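Local atomic coordinates of carboxypeptidase D (Drosophila melanogaster, PDB entry 3MN8), a protein that is a zinc-dependent metallocarboxypeptidase that releases C-terminal arginine or lysine from peptides and proteins, processing growth factors, peptide hormones and neuropeptides. Residues Q60-F65 / R82-R87; P92-I97 / N133-Y138; K55-Q60 / Y117-H122. All blocks are in the same frame, centred on the assembly; numbering follows the deposited sequence.

Contact 1: residues Q60-F65 / R82-R87; sequences QAKVHF and RNTRSR. With NAG (2-acetamido-2-deoxy-beta-D-glucopyranose), chain E.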
loop_
_atom_site.group_PDB
_atom_site.type_symbol
_atom_site.label_atom_id
_atom_site.label_comp_id
_atom_site.label_asym_id
_atom_site.label_seq_id
_atom_site.Cartn_x
_atom_site.Cartn_y
_atom_site.Cartn_z
ATOM N N GLN A 60 5.606 -1.795 -20.113
ATOM C CA GLN A 60 4.742 -1.373 -19.023
ATOM C C GLN A 60 4.694 -2.366 -17.867
ATOM O O GLN A 60 4.321 -2.018 -16.747
ATOM C CB GLN A 60 3.346 -1.099 -19.567
ATOM C CG GLN A 60 3.270 -1.280 -21.075
ATOM C CD GLN A 60 2.372 -0.259 -21.724
ATOM O OE1 GLN A 60 1.823 -0.485 -22.812
ATOM N NE2 GLN A 60 2.209 0.880 -21.052
ATOM N N ALA A 61 5.078 -3.603 -18.130
ATOM C CA ALA A 61 5.167 -4.591 -17.066
ATOM C C ALA A 61 6.613 -5.007 -16.869
ATOM O O ALA A 61 7.304 -5.347 -17.838
ATOM C CB ALA A 61 4.306 -5.796 -17.375
ATOM N N LYS A 62 7.057 -4.964 -15.612
ATOM C CA LYS A 62 8.411 -5.361 -15.234
ATOM C C LYS A 62 8.404 -6.107 -13.913
ATOM O O LYS A 62 7.737 -5.695 -12.971
ATOM C CB LYS A 62 9.318 -4.135 -15.125
ATOM C CG LYS A 62 10.751 -4.459 -14.717
ATOM C CD LYS A 62 11.626 -3.218 -14.816
ATOM C CE LYS A 62 13.024 -3.484 -14.298
ATOM N NZ LYS A 62 13.638 -4.665 -14.959
ATOM N N VAL A 63 9.143 -7.210 -13.849
ATOM C CA VAL A 63 9.214 -8.008 -12.633
ATOM C C VAL A 63 10.417 -7.627 -11.801
ATOM O O VAL A 63 11.515 -7.462 -12.326
ATOM C CB VAL A 63 9.314 -9.500 -12.934
ATOM C CG1 VAL A 63 9.638 -10.259 -11.668
ATOM C CG2 VAL A 63 8.012 -10.008 -13.556
ATOM N N HIS A 64 10.192 -7.513 -10.498
ATOM C CA HIS A 64 11.225 -7.169 -9.537
ATOM C C HIS A 64 11.379 -8.267 -8.497
ATOM O O HIS A 64 10.386 -8.750 -7.939
ATOM C CB HIS A 64 10.861 -5.859 -8.858
ATOM C CG HIS A 64 10.710 -4.724 -9.818
ATOM N ND1 HIS A 64 11.768 -3.919 -10.186
ATOM C CD2 HIS A 64 9.637 -4.282 -10.513
ATOM C CE1 HIS A 64 11.347 -3.018 -11.054
ATOM N NE2 HIS A 64 10.058 -3.214 -11.267
ATOM N N PHE A 65 12.630 -8.659 -8.256
ATOM C CA PHE A 65 12.973 -9.646 -7.230
ATOM C C PHE A 65 13.289 -8.914 -5.930
ATOM O O PHE A 65 14.152 -8.030 -5.906
ATOM C CB PHE A 65 14.174 -10.471 -7.696
ATOM C CG PHE A 65 14.793 -11.332 -6.628
ATOM C CD1 PHE A 65 15.836 -10.857 -5.849
ATOM C CD2 PHE A 65 14.352 -12.625 -6.424
ATOM C CE1 PHE A 65 16.409 -11.650 -4.873
ATOM C CE2 PHE A 65 14.927 -13.425 -5.456
ATOM C CZ PHE A 65 15.955 -12.935 -4.677
ATOM N N ARG A 82 3.747 3.829 -16.979
ATOM C CA ARG A 82 3.708 4.377 -18.334
ATOM C C ARG A 82 4.937 3.859 -19.060
ATOM O O ARG A 82 4.845 3.339 -20.176
ATOM C CB ARG A 82 3.687 5.915 -18.304
ATOM C CG ARG A 82 3.759 6.616 -19.668
ATOM C CD ARG A 82 2.595 7.577 -19.878
ATOM N NE ARG A 82 3.020 8.961 -20.041
ATOM C CZ ARG A 82 2.264 9.947 -20.531
ATOM N NH1 ARG A 82 2.770 11.170 -20.624
ATOM N NH2 ARG A 82 1.015 9.729 -20.933
ATOM N N ASN A 83 6.085 3.976 -18.397
ATOM C CA ASN A 83 7.347 3.513 -18.959
ATOM C C ASN A 83 8.203 2.835 -17.916
ATOM O O ASN A 83 8.791 3.496 -17.066
ATOM C CB ASN A 83 8.121 4.682 -19.558
ATOM C CG ASN A 83 9.592 4.355 -19.785
ATOM O OD1 ASN A 83 9.952 3.211 -20.074
ATOM N ND2 ASN A 83 10.450 5.369 -19.660
ATOM N N THR A 84 8.292 1.515 -17.999
ATOM C CA THR A 84 8.971 0.732 -16.967
ATOM C C THR A 84 10.476 1.014 -16.841
ATOM O O THR A 84 11.096 0.677 -15.837
ATOM C CB THR A 84 8.717 -0.764 -17.161
ATOM O OG1 THR A 84 8.354 -1.347 -15.909
ATOM C CG2 THR A 84 9.944 -1.450 -17.715
ATOM N N ARG A 85 11.065 1.653 -17.841
ATOM C CA ARG A 85 12.486 1.974 -17.762
ATOM C C ARG A 85 12.827 2.856 -16.563
ATOM O O ARG A 85 13.731 2.550 -15.793
ATOM C CB ARG A 85 12.962 2.644 -19.047
ATOM C CG ARG A 85 12.900 1.748 -20.274
ATOM C CD ARG A 85 13.887 2.216 -21.334
ATOM N NE ARG A 85 15.253 1.755 -21.074
ATOM C CZ ARG A 85 16.192 2.468 -20.454
ATOM N NH1 ARG A 85 17.403 1.951 -20.277
ATOM N NH2 ARG A 85 15.924 3.693 -20.008
ATOM N N SER A 86 12.104 3.959 -16.408
ATOM C CA SER A 86 12.334 4.871 -15.288
ATOM C C SER A 86 11.042 5.151 -14.530
ATOM O O SER A 86 10.094 4.364 -14.564
ATOM C CB SER A 86 12.943 6.189 -15.782
ATOM O OG SER A 86 14.204 5.993 -16.420
ATOM N N ARG A 87 11.025 6.270 -13.824
ATOM C CA ARG A 87 9.806 6.782 -13.220
ATOM C C ARG A 87 9.742 8.248 -13.602
ATOM O O ARG A 87 10.655 9.008 -13.294
ATOM C CB ARG A 87 9.847 6.639 -11.693
ATOM C CG ARG A 87 8.492 6.367 -11.044
ATOM C CD ARG A 87 8.536 6.536 -9.542
ATOM N NE ARG A 87 8.432 7.943 -9.173
ATOM C CZ ARG A 87 9.453 8.700 -8.799
ATOM N NH1 ARG A 87 10.676 8.198 -8.730
ATOM N NH2 ARG A 87 9.244 9.962 -8.492
HETATM C C1 NAG E . -1.312 7.271 -21.610
HETATM C C2 NAG E . -2.174 8.380 -22.211
HETATM C C3 NAG E . -2.333 8.260 -23.722
HETATM C C4 NAG E . -0.999 7.918 -24.383
HETATM C C5 NAG E . -0.324 6.768 -23.651
HETATM C C6 NAG E . 1.040 6.478 -24.248
HETATM C C7 NAG E . -4.470 7.573 -21.607
HETATM C C8 NAG E . -4.176 6.134 -21.946
HETATM N N2 NAG E . -3.469 8.460 -21.546
HETATM O O3 NAG E . -2.836 9.484 -24.224
HETATM O O4 NAG E . -1.190 7.565 -25.739
HETATM O O5 NAG E . -0.109 7.129 -22.313
HETATM O O6 NAG E . 1.910 7.507 -23.826
HETATM O O7 NAG E . -5.631 7.912 -21.375
#

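Contact 2: residues P92-I97 / N133-Y138; sequences PPVKYI and NSTDIY. With NAG (2-acetamido-2-deoxy-beta-D-glucopyranose), chain E.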
loop_
_atom_site.group_PDB
_atom_site.type_symbol
_atom_site.label_atom_id
_atom_site.label_comp_id
_atom_site.label_asym_id
_atom_site.label_seq_id
_atom_site.Cartn_x
_atom_site.Cartn_y
_atom_site.Cartn_z
ATOM N N PRO A 92 3.839 9.258 -8.732
ATOM C CA PRO A 92 3.769 8.572 -7.436
ATOM C C PRO A 92 4.011 7.074 -7.549
ATOM O O PRO A 92 3.282 6.384 -8.270
ATOM C CB PRO A 92 2.324 8.808 -6.980
ATOM C CG PRO A 92 1.776 9.874 -7.888
ATOM C CD PRO A 92 2.523 9.762 -9.162
ATOM N N PRO A 93 5.027 6.568 -6.838
ATOM C CA PRO A 93 5.154 5.117 -6.701
ATOM C C PRO A 93 4.185 4.653 -5.623
ATOM O O PRO A 93 3.990 5.317 -4.601
ATOM C CB PRO A 93 6.614 4.908 -6.255
ATOM C CG PRO A 93 7.127 6.257 -5.871
ATOM C CD PRO A 93 6.028 7.288 -6.045
ATOM N N VAL A 94 3.557 3.513 -5.862
ATOM C CA VAL A 94 2.575 2.992 -4.943
ATOM C C VAL A 94 2.744 1.484 -4.928
ATOM O O VAL A 94 3.303 0.924 -5.877
ATOM C CB VAL A 94 1.155 3.350 -5.409
ATOM C CG1 VAL A 94 0.126 2.863 -4.407
ATOM C CG2 VAL A 94 1.029 4.855 -5.635
ATOM N N LYS A 95 2.280 0.828 -3.863
ATOM C CA LYS A 95 2.337 -0.635 -3.771
ATOM C C LYS A 95 1.097 -1.272 -3.137
ATOM O O LYS A 95 0.436 -0.684 -2.275
ATOM C CB LYS A 95 3.595 -1.092 -3.028
ATOM C CG LYS A 95 3.666 -0.676 -1.571
ATOM C CD LYS A 95 5.002 0.005 -1.285
ATOM C CE LYS A 95 5.446 -0.229 0.155
ATOM N NZ LYS A 95 4.421 0.124 1.175
ATOM N N TYR A 96 0.785 -2.477 -3.595
ATOM C CA TYR A 96 -0.211 -3.326 -2.947
ATOM C C TYR A 96 0.455 -4.630 -2.509
ATOM O O TYR A 96 1.076 -5.323 -3.325
ATOM C CB TYR A 96 -1.361 -3.641 -3.904
ATOM C CG TYR A 96 -2.454 -2.601 -3.919
ATOM C CD1 TYR A 96 -2.615 -1.721 -2.856
ATOM C CD2 TYR A 96 -3.337 -2.507 -4.993
ATOM C CE1 TYR A 96 -3.625 -0.783 -2.857
ATOM C CE2 TYR A 96 -4.351 -1.563 -5.006
ATOM C CZ TYR A 96 -4.485 -0.698 -3.932
ATOM O OH TYR A 96 -5.475 0.262 -3.911
ATOM N N ILE A 97 0.366 -4.968 -1.226
ATOM C CA ILE A 97 0.873 -6.273 -0.812
ATOM C C ILE A 97 -0.275 -7.137 -0.319
ATOM O O ILE A 97 -1.265 -6.616 0.198
ATOM C CB ILE A 97 2.001 -6.200 0.251
ATOM C CG1 ILE A 97 3.222 -5.410 -0.263
ATOM C CG2 ILE A 97 2.461 -7.607 0.591
ATOM C CD1 ILE A 97 3.174 -3.930 -0.029
ATOM N N ASN A 133 -0.799 5.832 -16.601
ATOM C CA ASN A 133 0.075 6.894 -17.071
ATOM C C ASN A 133 0.624 7.747 -15.924
ATOM O O ASN A 133 1.766 8.216 -15.970
ATOM C CB ASN A 133 -0.680 7.785 -18.058
ATOM C CG ASN A 133 -0.670 7.237 -19.467
ATOM O OD1 ASN A 133 -0.251 6.103 -19.705
ATOM N ND2 ASN A 133 -1.130 8.046 -20.415
ATOM N N SER A 134 -0.190 7.929 -14.890
ATOM C CA SER A 134 0.082 8.934 -13.869
ATOM C C SER A 134 0.589 8.342 -12.570
ATOM O O SER A 134 0.966 9.080 -11.659
ATOM C CB SER A 134 -1.187 9.740 -13.585
ATOM O OG SER A 134 -2.274 8.877 -13.291
ATOM N N THR A 135 0.583 7.016 -12.483
ATOM C CA THR A 135 0.989 6.334 -11.257
ATOM C C THR A 135 1.945 5.196 -11.537
ATOM O O THR A 135 1.804 4.481 -12.532
ATOM C CB THR A 135 -0.217 5.745 -10.498
ATOM O OG1 THR A 135 -1.381 6.566 -10.697
ATOM C CG2 THR A 135 0.101 5.650 -9.014
ATOM N N ASP A 136 2.916 5.032 -10.650
ATOM C CA ASP A 136 3.874 3.935 -10.741
ATOM C C ASP A 136 3.461 2.842 -9.766
ATOM O O ASP A 136 3.606 2.991 -8.546
ATOM C CB ASP A 136 5.262 4.432 -10.387
ATOM C CG ASP A 136 6.299 3.987 -11.375
ATOM O OD1 ASP A 136 6.191 4.342 -12.569
ATOM O OD2 ASP A 136 7.237 3.291 -10.950
ATOM N N ILE A 137 2.953 1.743 -10.307
ATOM C CA ILE A 137 2.266 0.777 -9.491
ATOM C C ILE A 137 3.010 -0.550 -9.332
ATOM O O ILE A 137 3.457 -1.149 -10.313
ATOM C CB ILE A 137 0.871 0.533 -10.040
ATOM C CG1 ILE A 137 0.053 1.843 -10.023
ATOM C CG2 ILE A 137 0.194 -0.583 -9.259
ATOM C CD1 ILE A 137 -1.209 1.814 -10.917
ATOM N N TYR A 138 3.136 -0.999 -8.083
ATOM C CA TYR A 138 3.754 -2.285 -7.756
ATOM C C TYR A 138 2.792 -3.243 -7.035
ATOM O O TYR A 138 2.174 -2.888 -6.014
ATOM C CB TYR A 138 4.980 -2.076 -6.875
ATOM C CG TYR A 138 6.079 -1.278 -7.518
ATOM C CD1 TYR A 138 6.003 0.098 -7.601
ATOM C CD2 TYR A 138 7.205 -1.907 -8.024
ATOM C CE1 TYR A 138 7.015 0.826 -8.173
ATOM C CE2 TYR A 138 8.220 -1.190 -8.595
ATOM C CZ TYR A 138 8.124 0.177 -8.668
ATOM O OH TYR A 138 9.129 0.921 -9.249
HETATM C C1 NAG E . -1.312 7.271 -21.610
HETATM C C2 NAG E . -2.174 8.380 -22.211
HETATM C C3 NAG E . -2.333 8.260 -23.722
HETATM C C4 NAG E . -0.999 7.918 -24.383
HETATM C C5 NAG E . -0.324 6.768 -23.651
HETATM C C6 NAG E . 1.040 6.478 -24.248
HETATM C C7 NAG E . -4.470 7.573 -21.607
HETATM C C8 NAG E . -4.176 6.134 -21.946
HETATM N N2 NAG E . -3.469 8.460 -21.546
HETATM O O3 NAG E . -2.836 9.484 -24.224
HETATM O O4 NAG E . -1.190 7.565 -25.739
HETATM O O5 NAG E . -0.109 7.129 -22.313
HETATM O O6 NAG E . 1.910 7.507 -23.826
HETATM O O7 NAG E . -5.631 7.912 -21.375
#

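Contact 3: residues K55-Q60 / Y117-H122; sequences KAYPNQ and YLLGNH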
loop_
_atom_site.group_PDB
_atom_site.type_symbol
_atom_site.label_atom_id
_atom_site.label_comp_id
_atom_site.label_asym_id
_atom_site.label_seq_id
_atom_site.Cartn_x
_atom_site.Cartn_y
_atom_site.Cartn_z
ATOM N N LYS A 55 6.669 -10.011 -21.050
ATOM C CA LYS A 55 6.888 -10.155 -22.482
ATOM C C LYS A 55 5.645 -9.753 -23.279
ATOM O O LYS A 55 5.741 -9.122 -24.333
ATOM C CB LYS A 55 7.346 -11.574 -22.833
ATOM C CG LYS A 55 6.512 -12.691 -22.251
ATOM C CD LYS A 55 7.029 -14.045 -22.751
ATOM C CE LYS A 55 6.901 -14.173 -24.276
ATOM N NZ LYS A 55 7.301 -15.518 -24.812
ATOM N N ALA A 56 4.479 -10.113 -22.766
ATOM C CA ALA A 56 3.240 -9.625 -23.342
ATOM C C ALA A 56 3.231 -8.086 -23.400
ATOM O O ALA A 56 2.756 -7.498 -24.376
ATOM C CB ALA A 56 2.037 -10.152 -22.549
ATOM N N TYR A 57 3.756 -7.443 -22.359
ATOM C CA TYR A 57 3.712 -5.987 -22.260
ATOM C C TYR A 57 5.082 -5.405 -21.960
ATOM O O TYR A 57 5.312 -4.923 -20.867
ATOM C CB TYR A 57 2.735 -5.564 -21.170
ATOM C CG TYR A 57 1.328 -6.071 -21.371
ATOM C CD1 TYR A 57 0.936 -7.313 -20.865
ATOM C CD2 TYR A 57 0.381 -5.310 -22.055
ATOM C CE1 TYR A 57 -0.367 -7.791 -21.040
ATOM C CE2 TYR A 57 -0.924 -5.771 -22.236
ATOM C CZ TYR A 57 -1.296 -7.013 -21.726
ATOM O OH TYR A 57 -2.591 -7.469 -21.908
ATOM N N PRO A 58 5.989 -5.440 -22.945
ATOM C CA PRO A 58 7.413 -5.121 -22.790
ATOM C C PRO A 58 7.693 -3.806 -22.074
ATOM O O PRO A 58 8.613 -3.764 -21.259
ATOM C CB PRO A 58 7.907 -5.032 -24.238
ATOM C CG PRO A 58 7.009 -5.939 -24.986
ATOM C CD PRO A 58 5.662 -5.839 -24.325
ATOM N N ASN A 59 6.924 -2.760 -22.362
ATOM C CA ASN A 59 7.270 -1.425 -21.859
ATOM C C ASN A 59 6.564 -0.993 -20.565
ATOM O O ASN A 59 6.897 0.042 -19.979
ATOM C CB ASN A 59 7.051 -0.369 -22.947
ATOM C CG ASN A 59 7.734 -0.725 -24.258
ATOM O OD1 ASN A 59 7.994 -1.893 -24.543
ATOM N ND2 ASN A 59 8.016 0.287 -25.072
ATOM N N GLN A 60 5.606 -1.795 -20.113
ATOM C CA GLN A 60 4.742 -1.373 -19.023
ATOM C C GLN A 60 4.694 -2.366 -17.867
ATOM O O GLN A 60 4.321 -2.018 -16.747
ATOM C CB GLN A 60 3.346 -1.099 -19.567
ATOM C CG GLN A 60 3.270 -1.280 -21.075
ATOM C CD GLN A 60 2.372 -0.259 -21.724
ATOM O OE1 GLN A 60 1.823 -0.485 -22.812
ATOM N NE2 GLN A 60 2.209 0.880 -21.052
ATOM N N TYR A 117 -5.898 -7.232 -15.186
ATOM C CA TYR A 117 -6.929 -6.232 -15.452
ATOM C C TYR A 117 -6.356 -4.911 -15.963
ATOM O O TYR A 117 -6.719 -4.419 -17.031
ATOM C CB TYR A 117 -7.757 -5.979 -14.195
ATOM C CG TYR A 117 -8.892 -5.008 -14.411
ATOM C CD1 TYR A 117 -10.099 -5.433 -14.943
ATOM C CD2 TYR A 117 -8.753 -3.665 -14.092
ATOM C CE1 TYR A 117 -11.143 -4.552 -15.155
ATOM C CE2 TYR A 117 -9.793 -2.764 -14.295
ATOM C CZ TYR A 117 -10.987 -3.217 -14.828
ATOM O OH TYR A 117 -12.021 -2.340 -15.041
ATOM N N LEU A 118 -5.456 -4.331 -15.191
ATOM C CA LEU A 118 -4.820 -3.088 -15.580
ATOM C C LEU A 118 -4.147 -3.197 -16.934
ATOM O O LEU A 118 -4.408 -2.405 -17.831
ATOM C CB LEU A 118 -3.798 -2.656 -14.528
ATOM C CG LEU A 118 -4.445 -2.060 -13.286
ATOM C CD1 LEU A 118 -3.401 -1.715 -12.236
ATOM C CD2 LEU A 118 -5.278 -0.839 -13.673
ATOM N N LEU A 119 -3.266 -4.173 -17.080
ATOM C CA LEU A 119 -2.517 -4.295 -18.319
ATOM C C LEU A 119 -3.416 -4.491 -19.522
ATOM O O LEU A 119 -3.334 -3.729 -20.483
ATOM C CB LEU A 119 -1.495 -5.423 -18.226
ATOM C CG LEU A 119 -0.233 -5.005 -17.478
ATOM C CD1 LEU A 119 0.696 -6.205 -17.271
ATOM C CD2 LEU A 119 0.456 -3.864 -18.232
ATOM N N GLY A 120 -4.280 -5.500 -19.458
ATOM C CA GLY A 120 -5.119 -5.863 -20.591
ATOM C C GLY A 120 -6.234 -4.875 -20.903
ATOM O O GLY A 120 -6.920 -5.008 -21.920
ATOM N N ASN A 121 -6.415 -3.877 -20.042
ATOM C CA ASN A 121 -7.460 -2.891 -20.261
ATOM C C ASN A 121 -7.002 -1.441 -20.381
ATOM O O ASN A 121 -7.732 -0.611 -20.927
ATOM C CB ASN A 121 -8.525 -3.016 -19.185
ATOM C CG ASN A 121 -9.398 -4.224 -19.391
ATOM O OD1 ASN A 121 -10.380 -4.180 -20.138
ATOM N ND2 ASN A 121 -9.046 -5.323 -18.734
ATOM N N HIS A 122 -5.800 -1.150 -19.892
ATOM C CA HIS A 122 -5.289 0.225 -19.823
ATOM C C HIS A 122 -5.297 0.999 -21.155
ATOM O O HIS A 122 -5.434 2.224 -21.165
ATOM C CB HIS A 122 -3.879 0.265 -19.202
ATOM C CG HIS A 122 -2.771 0.106 -20.199
ATOM N ND1 HIS A 122 -2.242 -1.122 -20.533
ATOM C CD2 HIS A 122 -2.096 1.022 -20.936
ATOM C CE1 HIS A 122 -1.288 -0.957 -21.434
ATOM N NE2 HIS A 122 -1.179 0.333 -21.696
#

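Contact 1: residues Q60-F65 / R82-R87
Thr84 lies against the stem of Lys62, its methyl CG2 3.8 Å from Lys62 CB and 3.8 Å from Lys62 CD, and the two side chains cross at about a right angle. This is the close-packed part of the contact. Lys62 begins with CG anti to the backbone N (chi1 179°) and runs straight past the threonine; its methylenes pack against both branches of Thr84, the methyl CG2 and the hydroxyl OG1, while the ammonium end leads away from the loop. A threonine suits the spot because its branched CB sets a methyl and a hydroxyl together on that stem. The setting is the edge strand 61-68 of the central sheet of the carboxypeptidase domain, whose hairpin partner, strand 74-80, runs on into the loop 82-87. Backbone hydrogen bonds between Gln60 and Ser81 and between Thr84 and Asn59 hold the two stretches of backbone together, and an Asx turn, Arg85 N to Asn83 OD1 (2.9 Å), shapes the loop. An alanine in place of Thr84 would probably leave a gap beside Lys62 and let its stem swing more freely.

Toward Gln60 the contact is looser and opens to solvent: Gln60 NE2 stands 3.7 Å from Arg82 O, and Arg82 itself is exposed. It reaches outward to the N-acetylglucosamine on Asn133, giving a hydrogen bond from Arg82 NH2 to the ring oxygen O5 (3.2 Å, 138° at the hydrogen), with O6 of the sugar over one face of the guanidinium. Van der Waals contact thus joins the side chains, while the backbone and an arginine hydrogen-bonded to the sugar make the polar links.

Contact 2: residues P92-I97 / N133-Y138
Asp136 O is gripped twice by the neighbouring strand: Val94 N donates to it at 2.7 Å, nearly along the C=O axis, and Pro93 CA brings a CA-H...O contact of 3.2 Å. The two strands, 93-97 and 136-138, run parallel as neighbours joined by a beta-alpha-beta crossover through helices 106-121 and 126-134 in the central sheet of the zinc carboxypeptidase fold. Tyr138 O repeats the pattern two residues on, accepting from Tyr96 N at 2.8 Å with Lys95 CA close by. Asp136 N to Pro92 O opens the series, and Tyr138 N to Val94 O falls between the two. Proline is tolerated at position 93 because its nitrogen faces the other way, and Val94 supplies the N-H needed. Val94 and Ile137 share one face of the sheet, where Val94 meets Leu332 of helix 317-333; the beta-branched pair suits a buried sheet. Pro93, Asp136, Lys95 and Tyr138 lie on the other, the Lys95 ammonium bonding to Asn293 and the Tyr138 hydroxyl to Lys208. Val94 CG2, anti to the carbonyl carbon (chi1 -177° puts CG1 anti to N), touches Thr135 CG2 at 3.6 Å. Segment 133-138 begins at the glycan, Asn133 ND2 covalently joined to NAG C1 (1.4 Å).

Contact 3: residues K55-Q60 / Y117-H122
The ring of Tyr57 carries Leu119 on one face: Leu119 CB sits over the ring centre, 3.8 Å from the centroid and 11° off the normal, a CH-pi contact. Farther back along the ring, Leu119 CD1 packs on Tyr57 CD1 (3.8 Å), the two side chains sliding past each other in opposite directions. Leucine suits the place because its unbranched CB can lie over the ring while CD1 and CD2 reach the end nearer the tyrosine backbone. The ring of His122 is met at its edge. Gln60 OE1 lies near its plane, 3.3 Å from His122 NE2, with the amide plane turned 77° against the ring, while Leu118 O and Leu119 C lie at the edge in plane.

Both segments are helix ends of the alpha/beta catalytic domain: helix 43-56 gives way to a type I beta turn, Gln60 N bonding to Tyr57 O, and helix 106-121 finishes beside it. Pro58 and Asn59 suit the two middle positions of that turn. Tyr57 CG, anti to the carbonyl carbon (chi1 -58°), starts the ring off toward Leu119. The phenol oxygen, Tyr57 OH, comes to 3.3 Å from Gly120 CA, against which it can lie because glycine has no side chain. At the far end, His122 ND1 donates to Leu119 O (2.8 Å), which ties the imidazole back to its own helix end and turns NE2 toward the glutamine. Val132 of helix 126-134 also touches His122.

Overall arrangement
From the N terminus, helix 43-56 ends in segment 55-60, which opens contact 3. Gln60 is shared with contact 1, whose loop, closed when 82-87 returns to 60-65, holds the hairpin of strands 61-68 and 74-80. Contact 2 opens next, at strand 93-97; helix 106-121 follows, and its end at 117-122 closes contact 3, so that contact 1 falls wholly within that larger loop. Helix 126-134 then leads to 133-138, closing contact 2. Contacts 2 and 3 therefore cross, whereas 1 and 2 follow in series. Together they tie the edge hairpin, two inner strands and the ends of three helices, with one glycan touching both 1 and 2.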